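Local coordinates for 4-amino-4-deoxy-L-arabinose transferase or related glycosyltransferases of PMT family (Cupriavidus metallidurans, PDB 5EZM), which probably transfers 4-amino-4-deoxy-L-arabinose from a lipid carrier to lipid A, as a zinc-containing membrane glycosyltransferase of the GT-C fold, at residues W45-E59 with W151-T163. Numbering follows the deposited sequence.
With MPG ([(Z)-octadec-9-enyl] (2R)-2,3-bis(oxidanyl)propanoate), chain B; MPG ([(Z)-octadec-9-enyl] (2R)-2,3-bis(oxidanyl)propanoate), chain C.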
ATOM      1  N   TRP A  45      -8.442  -7.366 -11.505  1.00 64.86           N
ATOM      2  CA  TRP A  45      -7.332  -7.084 -10.602  1.00 62.54           C
ATOM      3  C   TRP A  45      -6.258  -6.246 -11.283  1.00 62.89           C
ATOM      4  O   TRP A  45      -5.724  -5.303 -10.684  1.00 62.81           O
ATOM      5  CB  TRP A  45      -6.749  -8.399 -10.089  1.00 60.88           C
ATOM      6  CG  TRP A  45      -5.735  -8.251  -9.002  1.00 57.54           C
ATOM      7  CD1 TRP A  45      -4.384  -8.133  -9.150  1.00 55.21           C
ATOM      8  CD2 TRP A  45      -5.990  -8.227  -7.593  1.00 56.99           C
ATOM      9  NE1 TRP A  45      -3.783  -8.029  -7.920  1.00 55.30           N
ATOM     10  CE2 TRP A  45      -4.747  -8.083  -6.948  1.00 55.64           C
ATOM     11  CE3 TRP A  45      -7.148  -8.310  -6.815  1.00 58.47           C
ATOM     12  CZ2 TRP A  45      -4.631  -8.021  -5.562  1.00 56.22           C
ATOM     13  CZ3 TRP A  45      -7.030  -8.246  -5.440  1.00 57.51           C
ATOM     14  CH2 TRP A  45      -5.782  -8.105  -4.827  1.00 56.45           C
ATOM     15  N   PHE A  46      -5.935  -6.559 -12.535  1.00 64.06           N
ATOM     16  CA  PHE A  46      -4.836  -5.890 -13.225  1.00 64.83           C
ATOM     17  C   PHE A  46      -5.280  -4.694 -14.055  1.00 64.69           C
ATOM     18  O   PHE A  46      -4.599  -3.661 -14.045  1.00 63.92           O
ATOM     19  CB  PHE A  46      -4.078  -6.889 -14.103  1.00 63.95           C
ATOM     20  CG  PHE A  46      -3.249  -7.859 -13.311  1.00 63.28           C
ATOM     21  CD1 PHE A  46      -1.991  -7.500 -12.853  1.00 62.07           C
ATOM     22  CD2 PHE A  46      -3.739  -9.116 -12.997  1.00 64.87           C
ATOM     23  CE1 PHE A  46      -1.231  -8.381 -12.109  1.00 62.38           C
ATOM     24  CE2 PHE A  46      -2.980 -10.002 -12.253  1.00 66.09           C
ATOM     25  CZ  PHE A  46      -1.725  -9.633 -11.809  1.00 64.41           C
ATOM     26  N   VAL A  47      -6.407  -4.798 -14.765  1.00 64.45           N
ATOM     27  CA  VAL A  47      -6.896  -3.666 -15.552  1.00 62.84           C
ATOM     28  C   VAL A  47      -7.095  -2.445 -14.659  1.00 63.26           C
ATOM     29  O   VAL A  47      -6.645  -1.338 -14.981  1.00 64.42           O
ATOM     30  CB  VAL A  47      -8.190  -4.044 -16.295  1.00 59.87           C
ATOM     31  CG1 VAL A  47      -8.867  -2.797 -16.856  1.00 59.75           C
ATOM     32  CG2 VAL A  47      -7.886  -5.039 -17.405  1.00 57.66           C
ATOM     33  N   SER A  48      -7.741  -2.639 -13.504  1.00 62.39           N
ATOM     34  CA  SER A  48      -7.971  -1.536 -12.576  1.00 62.42           C
ATOM     35  C   SER A  48      -6.678  -0.878 -12.110  1.00 63.38           C
ATOM     36  O   SER A  48      -6.719   0.246 -11.597  1.00 64.48           O
ATOM     37  CB  SER A  48      -8.769  -2.027 -11.367  1.00 62.54           C
ATOM     38  OG  SER A  48      -8.141  -3.145 -10.765  1.00 63.26           O
ATOM     39  N   LEU A  49      -5.533  -1.548 -12.275  1.00 61.44           N
ATOM     40  CA  LEU A  49      -4.266  -0.922 -11.919  1.00 59.30           C
ATOM     41  C   LEU A  49      -3.977   0.302 -12.781  1.00 61.45           C
ATOM     42  O   LEU A  49      -3.398   1.278 -12.293  1.00 60.91           O
ATOM     43  CB  LEU A  49      -3.124  -1.928 -12.052  1.00 57.74           C
ATOM     44  CG  LEU A  49      -3.031  -3.046 -11.018  1.00 56.68           C
ATOM     45  CD1 LEU A  49      -1.854  -3.948 -11.347  1.00 55.35           C
ATOM     46  CD2 LEU A  49      -2.897  -2.469  -9.620  1.00 55.53           C
ATOM     47  N   ASP A  50      -4.375   0.274 -14.052  1.00 63.93           N
ATOM     48  CA  ASP A  50      -3.980   1.289 -15.023  1.00 65.90           C
ATOM     49  C   ASP A  50      -5.127   2.233 -15.361  1.00 66.33           C
ATOM     50  O   ASP A  50      -5.296   2.642 -16.510  1.00 67.11           O
ATOM     51  CB  ASP A  50      -3.447   0.636 -16.294  1.00 70.50           C
ATOM     52  CG  ASP A  50      -2.626   1.588 -17.139  1.00 76.23           C
ATOM     53  OD1 ASP A  50      -1.901   2.430 -16.565  1.00 77.70           O
ATOM     54  OD2 ASP A  50      -2.707   1.492 -18.382  1.00 79.95           O
ATOM     55  N   MET A  51      -5.935   2.594 -14.364  1.00 66.78           N
ATOM     56  CA  MET A  51      -7.081   3.459 -14.610  1.00 66.87           C
ATOM     57  C   MET A  51      -7.131   4.659 -13.671  1.00 66.21           C
ATOM     58  O   MET A  51      -8.140   5.372 -13.648  1.00 68.91           O
ATOM     59  CB  MET A  51      -8.381   2.651 -14.529  1.00 65.23           C
ATOM     60  CG  MET A  51      -8.461   1.579 -15.610  1.00 65.38           C
ATOM     61  SD  MET A  51     -10.129   1.047 -16.027  1.00 68.08           S
ATOM     62  CE  MET A  51     -10.440  -0.158 -14.749  1.00 67.75           C
ATOM     63  N   ARG A  52      -6.068   4.910 -12.913  1.00 61.96           N
ATOM     64  CA  ARG A  52      -5.978   6.092 -12.072  1.00 59.58           C
ATOM     65  C   ARG A  52      -4.595   6.705 -12.225  1.00 59.92           C
ATOM     66  O   ARG A  52      -3.603   5.984 -12.370  1.00 62.65           O
ATOM     67  CB  ARG A  52      -6.231   5.765 -10.594  1.00 57.64           C
ATOM     68  CG  ARG A  52      -7.552   5.074 -10.302  1.00 57.53           C
ATOM     69  CD  ARG A  52      -7.709   4.799  -8.811  1.00 58.54           C
ATOM     70  NE  ARG A  52      -6.650   3.940  -8.287  1.00 60.90           N
ATOM     71  CZ  ARG A  52      -5.600   4.376  -7.596  1.00 63.31           C
ATOM     72  NH1 ARG A  52      -5.462   5.669  -7.335  1.00 64.00           N
ATOM     73  NH2 ARG A  52      -4.684   3.518  -7.163  1.00 63.61           N
ATOM     74  N   HIS A  53      -4.531   8.032 -12.200  1.00 56.54           N
ATOM     75  CA  HIS A  53      -3.241   8.691 -12.113  1.00 53.67           C
ATOM     76  C   HIS A  53      -2.659   8.510 -10.716  1.00 54.67           C
ATOM     77  O   HIS A  53      -3.370   8.203  -9.755  1.00 55.72           O
ATOM     78  CB  HIS A  53      -3.366  10.174 -12.451  1.00 52.70           C
ATOM     79  CG  HIS A  53      -3.635  10.438 -13.898  1.00 53.19           C
ATOM     80  ND1 HIS A  53      -4.905  10.635 -14.396  1.00 54.54           N
ATOM     81  CD2 HIS A  53      -2.798  10.527 -14.958  1.00 53.27           C
ATOM     82  CE1 HIS A  53      -4.839  10.840 -15.699  1.00 54.38           C
ATOM     83  NE2 HIS A  53      -3.570  10.777 -16.066  1.00 54.53           N
ATOM     84  N   LEU A  54      -1.346   8.700 -10.611  1.00 55.67           N
ATOM     85  CA  LEU A  54      -0.648   8.440  -9.358  1.00 55.98           C
ATOM     86  C   LEU A  54      -1.059   9.449  -8.293  1.00 57.07           C
ATOM     87  O   LEU A  54      -1.087  10.659  -8.541  1.00 57.66           O
ATOM     88  CB  LEU A  54       0.863   8.481  -9.570  1.00 54.67           C
ATOM     89  CG  LEU A  54       1.445   7.400 -10.481  1.00 53.71           C
ATOM     90  CD1 LEU A  54       2.955   7.515 -10.535  1.00 51.53           C
ATOM     91  CD2 LEU A  54       1.026   6.016 -10.011  1.00 53.66           C
ATOM     92  N   VAL A  55      -1.376   8.945  -7.106  1.00 56.86           N
ATOM     93  CA  VAL A  55      -1.860   9.758  -5.998  1.00 56.74           C
ATOM     94  C   VAL A  55      -0.699   9.981  -5.037  1.00 58.35           C
ATOM     95  O   VAL A  55      -0.197   9.035  -4.419  1.00 59.63           O
ATOM     96  CB  VAL A  55      -3.053   9.094  -5.298  1.00 52.13           C
ATOM     97  CG1 VAL A  55      -3.396   9.825  -4.005  1.00 49.43           C
ATOM     98  CG2 VAL A  55      -4.254   9.054  -6.235  1.00 50.84           C
ATOM     99  N   GLY A  56      -0.268  11.232  -4.905  1.00 57.13           N
ATOM    100  CA  GLY A  56       0.786  11.574  -3.966  1.00 57.55           C
ATOM    101  C   GLY A  56       0.305  11.565  -2.528  1.00 60.33           C
ATOM    102  O   GLY A  56      -0.894  11.666  -2.274  1.00 63.21           O
ATOM    103  N   PRO A  57       1.237  11.453  -1.572  1.00 60.85           N
ATOM    104  CA  PRO A  57       2.681  11.339  -1.808  1.00 62.49           C
ATOM    105  C   PRO A  57       3.173   9.929  -2.133  1.00 63.83           C
ATOM    106  O   PRO A  57       4.100   9.798  -2.929  1.00 63.98           O
ATOM    107  CB  PRO A  57       3.280  11.810  -0.481  1.00 61.84           C
ATOM    108  CG  PRO A  57       2.249  11.473   0.531  1.00 59.56           C
ATOM    109  CD  PRO A  57       0.925  11.661  -0.146  1.00 58.94           C
ATOM    110  N   ASP A  58       2.547   8.906  -1.544  1.00 65.75           N
ATOM    111  CA  ASP A  58       3.124   7.563  -1.542  1.00 66.59           C
ATOM    112  C   ASP A  58       3.313   7.017  -2.955  1.00 60.30           C
ATOM    113  O   ASP A  58       4.434   6.683  -3.358  1.00 58.00           O
ATOM    114  CB  ASP A  58       2.247   6.627  -0.713  1.00 73.42           C
ATOM    115  CG  ASP A  58       2.261   6.976   0.759  1.00 79.84           C
ATOM    116  OD1 ASP A  58       3.319   7.426   1.248  1.00 81.68           O
ATOM    117  OD2 ASP A  58       1.217   6.803   1.424  1.00 82.82           O
ATOM    118  N   GLU A  59       2.220   6.899  -3.715  1.00 59.08           N
ATOM    119  CA  GLU A  59       2.301   6.322  -5.056  1.00 59.48           C
ATOM    120  C   GLU A  59       3.332   7.048  -5.908  1.00 58.05           C
ATOM    121  O   GLU A  59       4.181   6.420  -6.559  1.00 58.44           O
ATOM    122  CB  GLU A  59       0.933   6.367  -5.738  1.00 58.59           C
ATOM    123  CG  GLU A  59      -0.114   5.479  -5.113  1.00 56.88           C
ATOM    124  CD  GLU A  59      -1.244   5.182  -6.073  1.00 55.71           C
ATOM    125  OE1 GLU A  59      -1.836   6.143  -6.611  1.00 55.52           O
ATOM    126  OE2 GLU A  59      -1.525   3.985  -6.303  1.00 54.89           O
ATOM    127  N   TRP A 151      -7.616  -4.982   1.905  1.00 61.46           N
ATOM    128  CA  TRP A 151      -6.659  -5.794   1.165  1.00 63.16           C
ATOM    129  C   TRP A 151      -6.689  -5.480  -0.328  1.00 71.30           C
ATOM    130  O   TRP A 151      -5.637  -5.438  -0.975  1.00 70.91           O
ATOM    131  CB  TRP A 151      -6.922  -7.278   1.403  1.00 60.71           C
ATOM    132  CG  TRP A 151      -5.806  -8.141   0.907  1.00 59.94           C
ATOM    133  CD1 TRP A 151      -5.800  -8.912  -0.219  1.00 58.54           C
ATOM    134  CD2 TRP A 151      -4.516  -8.297   1.506  1.00 59.97           C
ATOM    135  NE1 TRP A 151      -4.589  -9.549  -0.351  1.00 56.00           N
ATOM    136  CE2 TRP A 151      -3.784  -9.188   0.696  1.00 57.96           C
ATOM    137  CE3 TRP A 151      -3.910  -7.773   2.653  1.00 61.14           C
ATOM    138  CZ2 TRP A 151      -2.478  -9.565   0.996  1.00 61.11           C
ATOM    139  CZ3 TRP A 151      -2.614  -8.147   2.947  1.00 62.03           C
ATOM    140  CH2 TRP A 151      -1.912  -9.036   2.123  1.00 62.82           C
ATOM    141  N   SER A 152      -7.878  -5.258  -0.897  1.00 77.55           N
ATOM    142  CA  SER A 152      -7.973  -4.989  -2.331  1.00 79.46           C
ATOM    143  C   SER A 152      -7.542  -3.564  -2.659  1.00 77.55           C
ATOM    144  O   SER A 152      -6.735  -3.344  -3.571  1.00 80.43           O
ATOM    145  CB  SER A 152      -9.400  -5.241  -2.823  1.00 83.07           C
ATOM    146  OG  SER A 152     -10.285  -4.226  -2.376  1.00 85.44           O
ATOM    147  N   VAL A 153      -8.084  -2.587  -1.929  1.00 68.75           N
ATOM    148  CA  VAL A 153      -7.673  -1.194  -2.095  1.00 65.46           C
ATOM    149  C   VAL A 153      -6.171  -1.057  -1.875  1.00 63.85           C
ATOM    150  O   VAL A 153      -5.438  -0.566  -2.744  1.00 61.96           O
ATOM    151  CB  VAL A 153      -8.466  -0.278  -1.145  1.00 64.51           C
ATOM    152  CG1 VAL A 153      -7.771   1.073  -0.980  1.00 61.88           C
ATOM    153  CG2 VAL A 153      -9.881  -0.083  -1.658  1.00 65.79           C
ATOM    154  N   ALA A 154      -5.689  -1.499  -0.709  1.00 63.10           N
ATOM    155  CA  ALA A 154      -4.256  -1.426  -0.445  1.00 62.75           C
ATOM    156  C   ALA A 154      -3.460  -2.216  -1.477  1.00 59.64           C
ATOM    157  O   ALA A 154      -2.328  -1.847  -1.806  1.00 60.37           O
ATOM    158  CB  ALA A 154      -3.953  -1.924   0.968  1.00 62.85           C
ATOM    159  N   ALA A 155      -4.043  -3.291  -2.010  1.00 57.18           N
ATOM    160  CA  ALA A 155      -3.380  -4.068  -3.048  1.00 56.61           C
ATOM    161  C   ALA A 155      -3.302  -3.322  -4.372  1.00 58.81           C
ATOM    162  O   ALA A 155      -2.473  -3.677  -5.216  1.00 58.51           O
ATOM    163  CB  ALA A 155      -4.101  -5.399  -3.249  1.00 54.57           C
ATOM    164  N   HIS A 156      -4.143  -2.305  -4.577  1.00 58.87           N
ATOM    165  CA  HIS A 156      -4.123  -1.520  -5.806  1.00 56.80           C
ATOM    166  C   HIS A 156      -3.625  -0.095  -5.589  1.00 57.15           C
ATOM    167  O   HIS A 156      -3.824   0.765  -6.454  1.00 57.56           O
ATOM    168  CB  HIS A 156      -5.511  -1.500  -6.442  1.00 56.23           C
ATOM    169  CG  HIS A 156      -5.891  -2.794  -7.084  1.00 55.80           C
ATOM    170  ND1 HIS A 156      -6.025  -3.965  -6.372  1.00 56.62           N
ATOM    171  CD2 HIS A 156      -6.150  -3.106  -8.376  1.00 56.06           C
ATOM    172  CE1 HIS A 156      -6.358  -4.942  -7.195  1.00 57.50           C
ATOM    173  NE2 HIS A 156      -6.442  -4.447  -8.417  1.00 57.74           N
ATOM    174  N   PHE A 157      -2.972   0.171  -4.460  1.00 56.22           N
ATOM    175  CA  PHE A 157      -2.496   1.507  -4.124  1.00 54.70           C
ATOM    176  C   PHE A 157      -1.009   1.425  -3.820  1.00 56.63           C
ATOM    177  O   PHE A 157      -0.608   0.756  -2.863  1.00 58.22           O
ATOM    178  CB  PHE A 157      -3.268   2.075  -2.930  1.00 53.79           C
ATOM    179  CG  PHE A 157      -2.990   3.521  -2.665  1.00 52.29           C
ATOM    180  CD1 PHE A 157      -3.646   4.506  -3.384  1.00 50.72           C
ATOM    181  CD2 PHE A 157      -2.075   3.898  -1.695  1.00 50.82           C
ATOM    182  CE1 PHE A 157      -3.392   5.841  -3.145  1.00 49.74           C
ATOM    183  CE2 PHE A 157      -1.820   5.232  -1.448  1.00 50.09           C
ATOM    184  CZ  PHE A 157      -2.479   6.205  -2.175  1.00 50.21           C
ATOM    185  N   ASN A 158      -0.198   2.108  -4.626  1.00 57.68           N
ATOM    186  CA  ASN A 158       1.250   1.943  -4.565  1.00 58.65           C
ATOM    187  C   ASN A 158       1.837   2.490  -3.269  1.00 58.06           C
ATOM    188  O   ASN A 158       2.189   3.670  -3.183  1.00 53.42           O
ATOM    189  CB  ASN A 158       1.919   2.614  -5.769  1.00 56.03           C
ATOM    190  CG  ASN A 158       3.409   2.357  -5.822  1.00 54.87           C
ATOM    191  OD1 ASN A 158       3.907   1.401  -5.229  1.00 52.93           O
ATOM    192  ND2 ASN A 158       4.131   3.210  -6.538  1.00 58.09           N
ATOM    193  N   THR A 159       1.954   1.626  -2.264  1.00 62.82           N
ATOM    194  CA  THR A 159       2.573   1.973  -0.995  1.00 66.19           C
ATOM    195  C   THR A 159       3.297   0.743  -0.470  1.00 66.97           C
ATOM    196  O   THR A 159       2.997  -0.386  -0.861  1.00 68.85           O
ATOM    197  CB  THR A 159       1.540   2.473   0.024  1.00 69.17           C
ATOM    198  OG1 THR A 159       2.213   2.956   1.191  1.00 74.59           O
ATOM    199  CG2 THR A 159       0.598   1.348   0.424  1.00 67.47           C
ATOM    200  N   LEU A 160       4.263   0.970   0.423  1.00 68.90           N
ATOM    201  CA  LEU A 160       5.057  -0.140   0.946  1.00 69.95           C
ATOM    202  C   LEU A 160       4.256  -1.054   1.862  1.00 69.67           C
ATOM    203  O   LEU A 160       4.643  -2.213   2.053  1.00 71.38           O
ATOM    204  CB  LEU A 160       6.279   0.390   1.696  1.00 70.74           C
ATOM    205  CG  LEU A 160       7.581   0.497   0.904  1.00 69.90           C
ATOM    206  CD1 LEU A 160       7.367   1.256  -0.389  1.00 69.24           C
ATOM    207  CD2 LEU A 160       8.648   1.168   1.745  1.00 71.78           C
ATOM    208  N   ASP A 161       3.144  -0.565   2.413  1.00 70.06           N
ATOM    209  CA  ASP A 161       2.414  -1.323   3.423  1.00 74.15           C
ATOM    210  C   ASP A 161       1.834  -2.618   2.864  1.00 73.11           C
ATOM    211  O   ASP A 161       1.765  -3.621   3.583  1.00 75.77           O
ATOM    212  CB  ASP A 161       1.310  -0.451   4.022  1.00 77.93           C
ATOM    213  CG  ASP A 161       1.859   0.795   4.695  1.00 80.84           C
ATOM    214  OD1 ASP A 161       2.869   0.681   5.422  1.00 81.86           O
ATOM    215  OD2 ASP A 161       1.291   1.889   4.486  1.00 80.94           O
ATOM    216  N   MET A 162       1.422  -2.627   1.596  1.00 70.20           N
ATOM    217  CA  MET A 162       0.873  -3.853   1.026  1.00 70.83           C
ATOM    218  C   MET A 162       1.974  -4.846   0.666  1.00 68.52           C
ATOM    219  O   MET A 162       1.783  -6.060   0.800  1.00 70.43           O
ATOM    220  CB  MET A 162       0.008  -3.531  -0.194  1.00 74.95           C
ATOM    221  CG  MET A 162      -0.451  -4.758  -0.987  1.00 79.60           C
ATOM    222  SD  MET A 162      -1.232  -6.071  -0.007  1.00 83.01           S
ATOM    223  CE  MET A 162      -2.597  -5.182   0.727  1.00 84.22           C
ATOM    224  N   THR A 163       3.129  -4.359   0.208  1.00 64.74           N
ATOM    225  CA  THR A 163       4.262  -5.254  -0.012  1.00 62.19           C
ATOM    226  C   THR A 163       4.671  -5.931   1.290  1.00 62.97           C
ATOM    227  O   THR A 163       4.801  -7.165   1.359  1.00 67.96           O
ATOM    228  CB  THR A 163       5.440  -4.477  -0.606  1.00 59.40           C
ATOM    229  OG1 THR A 163       4.963  -3.539  -1.577  1.00 58.33           O
ATOM    230  CG2 THR A 163       6.417  -5.425  -1.274  1.00 57.73           C
TER
HETATM  231  C2  MPG B 641      -4.849  -1.618 -18.697  1.00 80.07           C
HETATM  232  C3  MPG B 641      -3.590  -2.471 -18.792  1.00 77.99           C
HETATM  233  C4  MPG B 641      -3.451  -3.448 -17.635  1.00 75.58           C
HETATM  234  C5  MPG B 641      -2.093  -4.166 -17.669  1.00 75.47           C
HETATM  235  C6  MPG B 641      -2.065  -5.461 -16.841  1.00 74.87           C
HETATM  236  C7  MPG B 641      -0.721  -6.202 -16.987  1.00 73.24           C
HETATM  237  C8  MPG B 641      -0.656  -7.500 -16.148  1.00 72.41           C
HETATM  238  C9  MPG B 641       0.790  -8.028 -15.989  1.00 72.29           C
HETATM  239  C10 MPG B 641       0.893  -9.160 -14.929  1.00 73.47           C
HETATM  240  C11 MPG B 641       2.353  -9.476 -14.537  1.00 75.27           C
HETATM  241  C12 MPG B 641       2.471 -10.737 -13.614  1.00 74.87           C
HETATM  242  C1  MPG B 641      -4.916  -0.550 -19.792  1.00 80.55           C
HETATM  243  C2  MPG C 622     -15.657  -1.830 -12.900  1.00 77.73           C
HETATM  244  C3  MPG C 622     -14.198  -2.252 -13.014  1.00 77.37           C
HETATM  245  C4  MPG C 622     -13.639  -2.045 -14.414  1.00 76.30           C
HETATM  246  C5  MPG C 622     -12.570  -3.092 -14.764  1.00 76.15           C
HETATM  247  C6  MPG C 622     -12.479  -3.355 -16.275  1.00 76.77           C
HETATM  248  C1  MPG C 622     -16.498  -2.849 -12.123  1.00 77.09           C
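The carboxylate of E59 meets the backbone of N158 in a nearly straight bond: N158 N donates to E59 OE2 over 2.8 Å, at 171°, using the oxygen's anti lone pair. The other oxygen, OE1, accepts V55 N at 2.9 Å, likewise through its anti lone pair, so a backbone donor on each oxygen fixes the rotation of the carboxylate. R52 links the same acid to the opposing segment: its NH2 donates to H156 O at 3.0 Å, close to the guanidinium plane, and forms a weak salt bridge with E59 OE2. R111 adds a second salt bridge to OE2. The carboxylate is stacked nearly parallel on the F157 ring, while E59 CG stands over the ring centre in a CH-pi contact, 3.8 Å from the centroid. Shortened to alanine, this position would probably leave N158 N and V55 N without their carboxylate acceptor and R52 and R111 without their acidic mate.

Further along, H156 ND1 donates to S152 O at 3.0 Å, whereas NE2 lies very close to W45 O in a weak bond of doubtful geometry. The H156 edge points at the W45 face, an edge-to-face pair with planes at 73°. W45 swings its indole across, CG lying anti to the backbone N (chi1 -171°), and brings CZ2 within 3.5 Å of A155 CB. L49 CD2 packs against H156, and V55 CB against F157.

This buried junction in the GT-C fold joins the loop between helices 31-47 and 58-72 to the short link between helices 149-155 and 160-178. F46 and D50 line one bound MPG, V47 and M51 another; the side chain of D58, salt-bridged to R61, lies about 12 Å from the zinc ion. L454 of helix 435-456 touches R52 and H156, and helix 112-133 borders W45 through L119.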